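Local coordinates for mitogen activated protein kinase, putative (Leishmania donovani, PDB 4QNY) that probably phosphorylates serine and threonine residues of protein substrates in a MAP kinase cascade, using ATP, whose analogue it binds here together with magnesium, at residues A[12-17]-A[98-103]; A[20-25]-A[86-91]; A[271-276]-A[287-292]. All coordinates share one frame; numbering follows the deposited sequence. Where two conformers were deposited one is given.

Interaction 1 (A[12-17]-A[98-103])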
loop_
_atom_site.group_PDB
_atom_site.type_symbol
_atom_site.label_atom_id
_atom_site.label_comp_id
_atom_site.label_asym_id
_atom_site.label_seq_id
_atom_site.Cartn_x
_atom_site.Cartn_y
_atom_site.Cartn_z
ATOM N N GLN A 12 13.397 -20.449 -12.897
ATOM C CA GLN A 12 13.125 -21.784 -12.373
ATOM C C GLN A 12 14.395 -22.472 -11.891
ATOM O O GLN A 12 14.418 -23.063 -10.812
ATOM C CB GLN A 12 12.438 -22.644 -13.438
ATOM C CG GLN A 12 12.146 -24.072 -13.000
ATOM C CD GLN A 12 11.014 -24.157 -11.993
ATOM O OE1 GLN A 12 9.838 -24.169 -12.363
ATOM N NE2 GLN A 12 11.362 -24.221 -10.713
ATOM N N ALA A 13 15.448 -22.390 -12.699
ATOM C CA ALA A 13 16.738 -22.971 -12.344
ATOM C C ALA A 13 17.307 -22.299 -11.100
ATOM O O ALA A 13 17.921 -22.950 -10.256
ATOM C CB ALA A 13 17.712 -22.853 -13.506
ATOM N N GLU A 14 17.088 -20.994 -10.996
ATOM C CA GLU A 14 17.555 -20.219 -9.853
ATOM C C GLU A 14 16.832 -20.633 -8.572
ATOM O O GLU A 14 17.452 -20.783 -7.519
ATOM C CB GLU A 14 17.358 -18.724 -10.113
ATOM C CG GLU A 14 18.142 -17.815 -9.184
ATOM C CD GLU A 14 17.877 -16.346 -9.452
ATOM O OE1 GLU A 14 16.700 -15.934 -9.394
ATOM O OE2 GLU A 14 18.844 -15.604 -9.727
ATOM N N VAL A 15 15.519 -20.821 -8.671
ATOM C CA VAL A 15 14.705 -21.217 -7.526
ATOM C C VAL A 15 15.039 -22.638 -7.072
ATOM O O VAL A 15 15.096 -22.918 -5.873
ATOM C CB VAL A 15 13.196 -21.112 -7.850
ATOM C CG1 VAL A 15 12.353 -21.817 -6.794
ATOM C CG2 VAL A 15 12.785 -19.653 -7.977
ATOM N N CYS A 16 15.275 -23.527 -8.033
ATOM C CA CYS A 16 15.609 -24.916 -7.731
ATOM C C CYS A 16 16.901 -25.032 -6.921
ATOM O O CYS A 16 17.058 -25.954 -6.119
ATOM C CB CYS A 16 15.728 -25.731 -9.022
ATOM S SG CYS A 16 14.149 -26.085 -9.833
ATOM N N ARG A 17 17.819 -24.093 -7.127
ATOM C CA ARG A 17 19.069 -24.072 -6.373
ATOM C C ARG A 17 18.841 -23.565 -4.951
ATOM O O ARG A 17 19.726 -23.654 -4.099
ATOM C CB ARG A 17 20.117 -23.211 -7.084
ATOM C CG ARG A 17 20.671 -23.839 -8.356
ATOM C CD ARG A 17 21.886 -23.084 -8.878
ATOM N NE ARG A 17 21.527 -21.800 -9.476
ATOM C CZ ARG A 17 21.247 -21.630 -10.764
ATOM N NH1 ARG A 17 21.284 -22.663 -11.595
ATOM N NH2 ARG A 17 20.930 -20.426 -11.223
ATOM N N PHE A 98 24.999 -14.628 -2.425
ATOM C CA PHE A 98 23.842 -13.857 -1.981
ATOM C C PHE A 98 23.790 -12.497 -2.670
ATOM O O PHE A 98 24.262 -11.495 -2.130
ATOM C CB PHE A 98 23.859 -13.683 -0.456
ATOM C CG PHE A 98 22.517 -13.316 0.134
ATOM C CD1 PHE A 98 21.930 -14.124 1.095
ATOM C CD2 PHE A 98 21.849 -12.171 -0.263
ATOM C CE1 PHE A 98 20.701 -13.796 1.639
ATOM C CE2 PHE A 98 20.623 -11.843 0.276
ATOM C CZ PHE A 98 20.048 -12.653 1.228
ATOM N N ASP A 99 23.198 -12.466 -3.858
ATOM C CA ASP A 99 22.953 -11.218 -4.564
ATOM C C ASP A 99 21.480 -11.134 -4.950
ATOM O O ASP A 99 21.077 -10.280 -5.737
ATOM C CB ASP A 99 23.849 -11.105 -5.800
ATOM C CG ASP A 99 23.583 -12.197 -6.819
ATOM O OD1 ASP A 99 23.993 -12.032 -7.986
ATOM O OD2 ASP A 99 22.966 -13.221 -6.455
ATOM N N HIS A 100 20.690 -12.039 -4.379
ATOM C CA HIS A 100 19.258 -12.122 -4.645
ATOM C C HIS A 100 18.601 -13.071 -3.650
ATOM O O HIS A 100 19.278 -13.890 -3.032
ATOM C CB HIS A 100 18.995 -12.611 -6.069
ATOM C CG HIS A 100 19.186 -14.086 -6.238
ATOM N ND1 HIS A 100 20.429 -14.667 -6.368
ATOM C CD2 HIS A 100 18.290 -15.101 -6.283
ATOM C CE1 HIS A 100 20.292 -15.974 -6.494
ATOM N NE2 HIS A 100 19.004 -16.263 -6.443
ATOM N N PHE A 101 17.283 -12.965 -3.505
ATOM C CA PHE A 101 16.524 -13.919 -2.700
ATOM C C PHE A 101 15.031 -13.808 -2.999
ATOM O O PHE A 101 14.582 -12.833 -3.603
ATOM C CB PHE A 101 16.797 -13.716 -1.204
ATOM C CG PHE A 101 16.067 -12.554 -0.597
ATOM C CD1 PHE A 101 16.566 -11.269 -0.710
ATOM C CD2 PHE A 101 14.894 -12.752 0.113
ATOM C CE1 PHE A 101 15.903 -10.201 -0.143
ATOM C CE2 PHE A 101 14.226 -11.690 0.680
ATOM C CZ PHE A 101 14.731 -10.411 0.553
ATOM N N TYR A 102 14.271 -14.813 -2.577
ATOM C CA TYR A 102 12.849 -14.889 -2.901
ATOM C C TYR A 102 11.942 -14.771 -1.681
ATOM O O TYR A 102 12.210 -15.352 -0.629
ATOM C CB TYR A 102 12.544 -16.200 -3.631
ATOM C CG TYR A 102 12.941 -16.197 -5.088
ATOM C CD1 TYR A 102 12.023 -15.860 -6.074
ATOM C CD2 TYR A 102 14.232 -16.526 -5.479
ATOM C CE1 TYR A 102 12.379 -15.856 -7.409
ATOM C CE2 TYR A 102 14.597 -16.524 -6.812
ATOM C CZ TYR A 102 13.666 -16.187 -7.772
ATOM O OH TYR A 102 14.022 -16.181 -9.100
ATOM N N ILE A 103 10.863 -14.013 -1.841
ATOM C CA ILE A 103 9.825 -13.911 -0.826
ATOM C C ILE A 103 8.610 -14.721 -1.259
ATOM O O ILE A 103 8.034 -14.466 -2.317
ATOM C CB ILE A 103 9.407 -12.449 -0.582
ATOM C CG1 ILE A 103 10.612 -11.615 -0.144
ATOM C CG2 ILE A 103 8.294 -12.378 0.452
ATOM C CD1 ILE A 103 10.348 -10.126 -0.138
HETATM O O HOH W 1 19.573 -19.173 -6.375
#
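The carboxylate of Glu14 lies flat on the imidazole of His100 while its OE1 reaches past the ring to the hydroxyl of Tyr102. The two planes are stacked, 18° apart, with OE2 over the middle of the ring and CD 3.2 Å from His100 NE2. This is a stack and not a bond through NE2, because the short separation of Glu14 OE2 and His100 NE2 has a poor angle for hydrogen bonding. Glu14 reaches that far by setting CG anti to the backbone N (chi1 -164°) and keeping its chain extended beyond it. Tyr102 OH donates to Glu14 OE1 over 2.7 Å, nearly along the C-O axis, and here the ring and carboxylate planes are steeply inclined. OE1 also takes a salt bridge from Arg53 of strand 47-54, so two donors grip the same oxygen.

Both nitrogens of His100 are engaged at the edge of the ring: ND1 donates to Asp99 OD2 at 2.9 Å and 177°, and NE2 is 3.0 Å from a water, with which it hydrogen-bonds; the water donates to Glu14 O. Hydrogen bonding in the ring plane therefore fixes its rotation while Glu14 occupies a face. The next residue, Val15, lays CG2 over a face of the Tyr102 ring, a CH-pi contact 3.8 Å from the centroid. Met51 of strand 47-54 touches both Val15 and Tyr102.

Across this contact helix 8-16 is joined to strand 101-106 and the loop before it chiefly by Glu14 and Val15, while Gln12 of the same helix holds strand 22-31. With Asp99 bonded to one edge and a carboxylate over a face, His100 would probably favour protonation, while Arg53 and the phenol should keep Glu14 ionised.

Interaction 2 (A[20-25]-A[86-91]); sequences DRYLLE and LRNILT
Asn88 and Tyr22 make the polar contact between strand 86-90 and segment 20-25. Just before Asn88, Arg87 is linked to the other segment only through a weakly held water: its carbonyl O takes a weak bond from a water that in turn accepts, also weakly, from Arg21 NH2. The two guanidinium groups come near each other, Arg21 NH2 lying 4.6 Å from Arg87 NH1. Asp41 pairs with both, through a salt bridge with Arg21 and a long, weak ion pair with Arg87, which probably offsets their repulsion.

Asn88 ND2 donates to Tyr22 OH over 3.1 Å, a bent bond of 145° whose acceptor is tilted 21° from the amide plane. It comes to the hydroxyl at the edge of the ring. The amide and phenol planes are steeply inclined to each other, and Asn88 CB packs against the same Tyr22 OH at 3.4 Å. The other end of the amide turns back on its own strand, where OD1 accepts a weak bond from Ile89 N; both amide atoms are thereby used. ND2 also lies over one face of the Arg21 guanidinium.

Leu90 adds carbon alone, CD1 lying 3.7 Å from Tyr22 CE2 in an oblique approach; this holds for one of its two conformers, so the contact is less certain. Tyr22 holds CG anti to its carbonyl carbon (chi1 -55°), which sends the ring across toward strand 86-90. Met51 and Val104, from the strands in between, touch this ring too, and Val15 of helix 8-16 adds to its packing.

Arg87 and Asn88 share Val104 of strand 101-106 as their partner, a classic beta bulge. Tyr22 thus spans one side of the antiparallel five-stranded sheet of the protein kinase N-lobe, joining its two outermost strands, 22-31 and 86-90.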
loop_
_atom_site.group_PDB
_atom_site.type_symbol
_atom_site.label_atom_id
_atom_site.label_comp_id
_atom_site.label_asym_id
_atom_site.label_seq_id
_atom_site.Cartn_x
_atom_site.Cartn_y
_atom_site.Cartn_z
ATOM N N ASP A 20 13.715 -26.970 -4.198
ATOM C CA ASP A 20 13.163 -27.713 -5.325
ATOM C C ASP A 20 11.636 -27.769 -5.291
ATOM O O ASP A 20 11.005 -28.244 -6.236
ATOM C CB ASP A 20 13.737 -29.132 -5.347
ATOM C CG ASP A 20 14.144 -29.576 -6.739
ATOM O OD1 ASP A 20 14.458 -28.702 -7.574
ATOM O OD2 ASP A 20 14.155 -30.798 -6.995
ATOM N N ARG A 21 11.053 -27.277 -4.201
ATOM C CA ARG A 21 9.609 -27.318 -3.989
ATOM C C ARG A 21 8.798 -26.623 -5.080
ATOM O O ARG A 21 7.802 -27.161 -5.563
ATOM C CB ARG A 21 9.261 -26.686 -2.635
ATOM C CG ARG A 21 9.444 -27.612 -1.447
ATOM C CD ARG A 21 9.361 -26.867 -0.118
ATOM N NE ARG A 21 8.052 -26.262 0.118
ATOM C CZ ARG A 21 7.558 -26.003 1.325
ATOM N NH1 ARG A 21 8.260 -26.304 2.408
ATOM N NH2 ARG A 21 6.361 -25.448 1.451
ATOM N N TYR A 22 9.236 -25.431 -5.470
ATOM C CA TYR A 22 8.393 -24.529 -6.247
ATOM C C TYR A 22 8.526 -24.678 -7.761
ATOM O O TYR A 22 9.622 -24.584 -8.318
ATOM C CB TYR A 22 8.691 -23.086 -5.836
ATOM C CG TYR A 22 8.542 -22.865 -4.347
ATOM C CD1 TYR A 22 7.288 -22.721 -3.771
ATOM C CD2 TYR A 22 9.655 -22.819 -3.515
ATOM C CE1 TYR A 22 7.142 -22.528 -2.409
ATOM C CE2 TYR A 22 9.519 -22.626 -2.151
ATOM C CZ TYR A 22 8.261 -22.481 -1.605
ATOM O OH TYR A 22 8.120 -22.289 -0.249
ATOM N N LEU A 23 7.389 -24.908 -8.413
ATOM C CA LEU A 23 7.305 -24.971 -9.869
ATOM C C LEU A 23 6.721 -23.663 -10.391
ATOM O O LEU A 23 5.600 -23.291 -10.042
ATOM C CB LEU A 23 6.458 -26.174 -10.313
ATOM C CG LEU A 23 6.259 -26.570 -11.788
ATOM C CD1 LEU A 23 5.585 -27.930 -11.858
ATOM C CD2 LEU A 23 5.441 -25.568 -12.602
ATOM N N LEU A 24 7.476 -22.972 -11.240
ATOM C CA LEU A 24 7.042 -21.686 -11.771
ATOM C C LEU A 24 6.082 -21.849 -12.943
ATOM O O LEU A 24 6.259 -22.728 -13.785
ATOM C CB LEU A 24 8.247 -20.856 -12.203
ATOM C CG LEU A 24 9.304 -20.614 -11.126
ATOM C CD1 LEU A 24 10.322 -19.614 -11.622
ATOM C CD2 LEU A 24 8.664 -20.134 -9.835
ATOM N N GLU A 25 5.072 -20.985 -12.999
ATOM C CA GLU A 25 4.080 -21.044 -14.065
ATOM C C GLU A 25 4.071 -19.774 -14.914
ATOM O O GLU A 25 4.194 -19.843 -16.137
ATOM C CB GLU A 25 2.687 -21.297 -13.482
ATOM C CG GLU A 25 2.503 -22.698 -12.920
ATOM C CD GLU A 25 1.077 -22.978 -12.490
ATOM O OE1 GLU A 25 0.332 -22.010 -12.225
ATOM O OE2 GLU A 25 0.698 -24.166 -12.420
ATOM N N LEU A 86 2.917 -14.706 4.886
ATOM C CA LEU A 86 4.256 -15.131 4.504
ATOM C C LEU A 86 4.389 -16.645 4.629
ATOM O O LEU A 86 4.143 -17.208 5.695
ATOM C CB LEU A 86 5.306 -14.431 5.371
ATOM C CG LEU A 86 6.769 -14.618 4.971
ATOM C CD1 LEU A 86 7.045 -13.945 3.637
ATOM C CD2 LEU A 86 7.693 -14.080 6.052
ATOM N N ARG A 87 4.777 -17.302 3.539
ATOM C CA ARG A 87 4.911 -18.755 3.544
ATOM C C ARG A 87 6.361 -19.211 3.673
ATOM O O ARG A 87 6.637 -20.225 4.315
ATOM C CB ARG A 87 4.290 -19.359 2.281
ATOM C CG ARG A 87 2.949 -20.040 2.520
ATOM C CD ARG A 87 2.773 -21.256 1.623
ATOM N NE ARG A 87 1.604 -22.050 1.995
ATOM C CZ ARG A 87 1.331 -23.255 1.505
ATOM N NH1 ARG A 87 2.147 -23.814 0.621
ATOM N NH2 ARG A 87 0.246 -23.905 1.902
ATOM N N ASN A 88 7.286 -18.468 3.068
ATOM C CA ASN A 88 8.694 -18.857 3.089
ATOM C C ASN A 88 9.649 -17.727 2.707
ATOM O O ASN A 88 9.248 -16.740 2.091
ATOM C CB ASN A 88 8.916 -20.049 2.153
ATOM C CG ASN A 88 10.030 -20.964 2.626
ATOM O OD1 ASN A 88 10.951 -20.534 3.320
ATOM N ND2 ASN A 88 9.950 -22.235 2.248
ATOM N N ILE A 89 10.915 -17.887 3.088
ATOM C CA ILE A 89 11.979 -16.967 2.695
ATOM C C ILE A 89 13.163 -17.752 2.130
ATOM O O ILE A 89 13.911 -18.383 2.875
ATOM C CB ILE A 89 12.465 -16.104 3.878
ATOM C CG1 ILE A 89 11.299 -15.342 4.515
ATOM C CG2 ILE A 89 13.547 -15.134 3.421
ATOM C CD1 ILE A 89 10.709 -14.273 3.623
ATOM N N LEU A 90 13.327 -17.708 0.812
ATOM C CA LEU A 90 14.384 -18.461 0.146
ATOM C C LEU A 90 15.648 -17.627 -0.031
ATOM O O LEU A 90 15.651 -16.634 -0.755
ATOM C CB LEU A 90 13.902 -18.968 -1.213
ATOM C CG LEU A 90 12.608 -19.784 -1.209
ATOM C CD1 LEU A 90 12.276 -20.263 -2.614
ATOM C CD2 LEU A 90 12.711 -20.957 -0.247
ATOM N N THR A 91 16.722 -18.045 0.629
ATOM C CA THR A 91 17.997 -17.340 0.567
ATOM C C THR A 91 19.134 -18.283 0.176
ATOM O O THR A 91 19.113 -19.459 0.533
ATOM C CB THR A 91 18.326 -16.684 1.915
ATOM O OG1 THR A 91 18.212 -17.666 2.950
ATOM C CG2 THR A 91 17.365 -15.539 2.207
HETATM O O HOH W 2 6.373 -23.435 3.458
#

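Interaction 3 (A[271-276]-A[287-292]); sequences ADWRQR and LLRHML
The short helix 273-276 meets the last turn of helix 282-291 with Trp273 and Arg289 nearest, their CA atoms 7.8 Å apart. Trp273 makes every contact from its side, its indole reaching toward Leu288 and Arg289 of the longer helix and Leu292 just past its end. With chi1 at -71° CG sits beside the backbone N, and the indole leans across to the other segment.

Leu288 comes over one face of the indole: CD2 sits above the rim of the six-membered ring, 4.2 Å from its centroid and 28° off the normal, a CH-pi contact. The closest carbon to that methyl is Trp273 CZ3, at 3.8 Å. At the pyrrole end, the aliphatic base of Arg289 takes over, with CB 3.8 Å from Trp273 NE1. From there the arginine chain bends at chi3 (62°) and carries its guanidinium away from the indole to a salt bridge with Asp286, one turn earlier in its own helix; only its hydrocarbon part serves the tryptophan. Leu292, the first residue to leave helical geometry, approaches the far end of the indole obliquely, CD1 lying 4.0 Å from Trp273 CH2. The contact across the segments is thus apolar packing along the length of the indole.

Asp272, the residue before Trp273, is the N-cap of the short helix, OD1 accepting a weak bond from Arg274 N and OD2 pairing with Arg274 NH2 at 3.2 Å.

Around this pair, Val241 of helix 231-242 touches Trp273, while helix 206-219 packs against the leucines, Leu216 against Leu288 and Trp210 against Leu292. Within the helical C-lobe of the kinase the contact thereby joins helix 273-276 to helix 282-291, with helices 206-219 and 231-242 also in contact.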
loop_
_atom_site.group_PDB
_atom_site.type_symbol
_atom_site.label_atom_id
_atom_site.label_comp_id
_atom_site.label_asym_id
_atom_site.label_seq_id
_atom_site.Cartn_x
_atom_site.Cartn_y
_atom_site.Cartn_z
ATOM N N ALA A 271 -15.797 20.994 -4.253
ATOM C CA ALA A 271 -16.506 20.473 -5.417
ATOM C C ALA A 271 -17.687 19.601 -5.013
ATOM O O ALA A 271 -17.744 19.082 -3.898
ATOM C CB ALA A 271 -15.562 19.692 -6.314
ATOM N N ASP A 272 -18.628 19.447 -5.937
ATOM C CA ASP A 272 -19.861 18.720 -5.676
ATOM C C ASP A 272 -19.661 17.218 -5.840
ATOM O O ASP A 272 -19.551 16.721 -6.960
ATOM C CB ASP A 272 -20.967 19.210 -6.614
ATOM C CG ASP A 272 -22.357 18.956 -6.065
ATOM O OD1 ASP A 272 -22.523 18.015 -5.262
ATOM O OD2 ASP A 272 -23.285 19.701 -6.440
ATOM N N TRP A 273 -19.611 16.501 -4.720
ATOM C CA TRP A 273 -19.482 15.048 -4.753
ATOM C C TRP A 273 -20.708 14.415 -5.397
ATOM O O TRP A 273 -20.607 13.391 -6.072
ATOM C CB TRP A 273 -19.284 14.481 -3.345
ATOM C CG TRP A 273 -17.947 14.790 -2.741
ATOM C CD1 TRP A 273 -17.708 15.518 -1.613
ATOM C CD2 TRP A 273 -16.664 14.377 -3.231
ATOM N NE1 TRP A 273 -16.357 15.583 -1.369
ATOM C CE2 TRP A 273 -15.694 14.891 -2.349
ATOM C CE3 TRP A 273 -16.242 13.622 -4.331
ATOM C CZ2 TRP A 273 -14.328 14.676 -2.531
ATOM C CZ3 TRP A 273 -14.887 13.411 -4.511
ATOM C CH2 TRP A 273 -13.946 13.935 -3.614
ATOM N N ARG A 274 -21.865 15.037 -5.182
ATOM C CA ARG A 274 -23.122 14.548 -5.736
ATOM C C ARG A 274 -23.103 14.571 -7.261
ATOM O O ARG A 274 -23.678 13.698 -7.910
ATOM C CB ARG A 274 -24.296 15.378 -5.212
ATOM C CG ARG A 274 -24.483 15.306 -3.703
ATOM C CD ARG A 274 -25.687 16.118 -3.244
ATOM N NE ARG A 274 -25.330 17.488 -2.884
ATOM C CZ ARG A 274 -25.382 18.524 -3.716
ATOM N NH1 ARG A 274 -25.037 19.733 -3.292
ATOM N NH2 ARG A 274 -25.779 18.354 -4.970
ATOM N N GLN A 275 -22.439 15.574 -7.828
ATOM C CA GLN A 275 -22.319 15.684 -9.277
ATOM C C GLN A 275 -21.218 14.773 -9.807
ATOM O O GLN A 275 -21.294 14.283 -10.934
ATOM C CB GLN A 275 -22.052 17.134 -9.688
ATOM C CG GLN A 275 -23.235 18.066 -9.471
ATOM C CD GLN A 275 -23.012 19.443 -10.063
ATOM O OE1 GLN A 275 -22.070 20.145 -9.694
ATOM N NE2 GLN A 275 -23.879 19.836 -10.988
ATOM N N ARG A 276 -20.196 14.545 -8.989
ATOM C CA ARG A 276 -19.105 13.651 -9.360
ATOM C C ARG A 276 -19.560 12.196 -9.351
ATOM O O ARG A 276 -19.051 11.374 -10.112
ATOM C CB ARG A 276 -17.910 13.835 -8.421
ATOM C CG ARG A 276 -17.154 15.136 -8.624
ATOM C CD ARG A 276 -15.910 15.195 -7.752
ATOM N NE ARG A 276 -15.018 16.280 -8.152
ATOM C CZ ARG A 276 -13.958 16.123 -8.937
ATOM N NH1 ARG A 276 -13.649 14.922 -9.406
ATOM N NH2 ARG A 276 -13.202 17.166 -9.250
ATOM N N LEU A 287 -18.515 9.364 3.634
ATOM C CA LEU A 287 -17.299 8.656 4.018
ATOM C C LEU A 287 -16.140 9.080 3.125
ATOM O O LEU A 287 -15.016 9.252 3.589
ATOM C CB LEU A 287 -17.505 7.143 3.940
ATOM C CG LEU A 287 -16.306 6.284 4.352
ATOM C CD1 LEU A 287 -15.929 6.547 5.802
ATOM C CD2 LEU A 287 -16.594 4.809 4.127
ATOM N N LEU A 288 -16.432 9.250 1.840
ATOM C CA LEU A 288 -15.443 9.709 0.872
ATOM C C LEU A 288 -14.979 11.126 1.194
ATOM O O LEU A 288 -13.784 11.422 1.157
ATOM C CB LEU A 288 -16.020 9.649 -0.544
ATOM C CG LEU A 288 -15.097 10.067 -1.688
ATOM C CD1 LEU A 288 -13.867 9.182 -1.722
ATOM C CD2 LEU A 288 -15.832 10.019 -3.019
ATOM N N ARG A 289 -15.935 11.994 1.511
ATOM C CA ARG A 289 -15.644 13.378 1.871
ATOM C C ARG A 289 -14.762 13.466 3.112
ATOM O O ARG A 289 -13.799 14.234 3.151
ATOM C CB ARG A 289 -16.947 14.147 2.106
ATOM C CG ARG A 289 -16.759 15.517 2.739
ATOM C CD ARG A 289 -17.976 15.912 3.563
ATOM N NE ARG A 289 -18.200 14.988 4.671
ATOM C CZ ARG A 289 -17.642 15.112 5.872
ATOM N NH1 ARG A 289 -16.822 16.123 6.124
ATOM N NH2 ARG A 289 -17.902 14.224 6.823
ATOM N N HIS A 290 -15.096 12.672 4.123
ATOM C CA HIS A 290 -14.397 12.723 5.399
ATOM C C HIS A 290 -13.019 12.063 5.316
ATOM O O HIS A 290 -12.091 12.456 6.023
ATOM C CB HIS A 290 -15.240 12.058 6.490
ATOM C CG HIS A 290 -14.983 12.594 7.864
ATOM N ND1 HIS A 290 -15.811 12.330 8.932
ATOM C CD2 HIS A 290 -13.991 13.383 8.341
ATOM C CE1 HIS A 290 -15.341 12.930 10.011
ATOM N NE2 HIS A 290 -14.237 13.576 9.680
ATOM N N MET A 291 -12.892 11.060 4.451
ATOM C CA MET A 291 -11.609 10.399 4.229
ATOM C C MET A 291 -10.632 11.318 3.507
ATOM O O MET A 291 -9.418 11.174 3.638
ATOM C CB MET A 291 -11.792 9.111 3.422
ATOM C CG MET A 291 -12.195 7.899 4.244
ATOM S SD MET A 291 -12.392 6.424 3.224
ATOM C CE MET A 291 -12.682 5.180 4.478
ATOM N N LEU A 292 -11.168 12.259 2.738
ATOM C CA LEU A 292 -10.337 13.151 1.940
ATOM C C LEU A 292 -10.361 14.578 2.475
ATOM O O LEU A 292 -10.486 15.537 1.714
ATOM C CB LEU A 292 -10.782 13.123 0.476
ATOM C CG LEU A 292 -10.594 11.780 -0.240
ATOM C CD1 LEU A 292 -11.162 11.827 -1.651
ATOM C CD2 LEU A 292 -9.124 11.389 -0.267
#

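From the N terminus, helix 8-16 opens interaction 1, which closes only when the chain reaches residues 98-103. Interaction 2 is nested inside that loop, running from the start of strand 22-31 to strand 86-90. The two touch: Gln12 meets Leu24 through a probable hydrogen bond, and Tyr102 does the same with Leu90, since strands 86-90 and 101-106 are sheet neighbours. Together they join the N-terminal helix and both outer strands of the N-lobe sheet. Interaction 3 follows in series, closing a short loop of ten residues within the C-lobe. Its centre is about 47 Å from that of interaction 1, on the opposite side of the chain's centre.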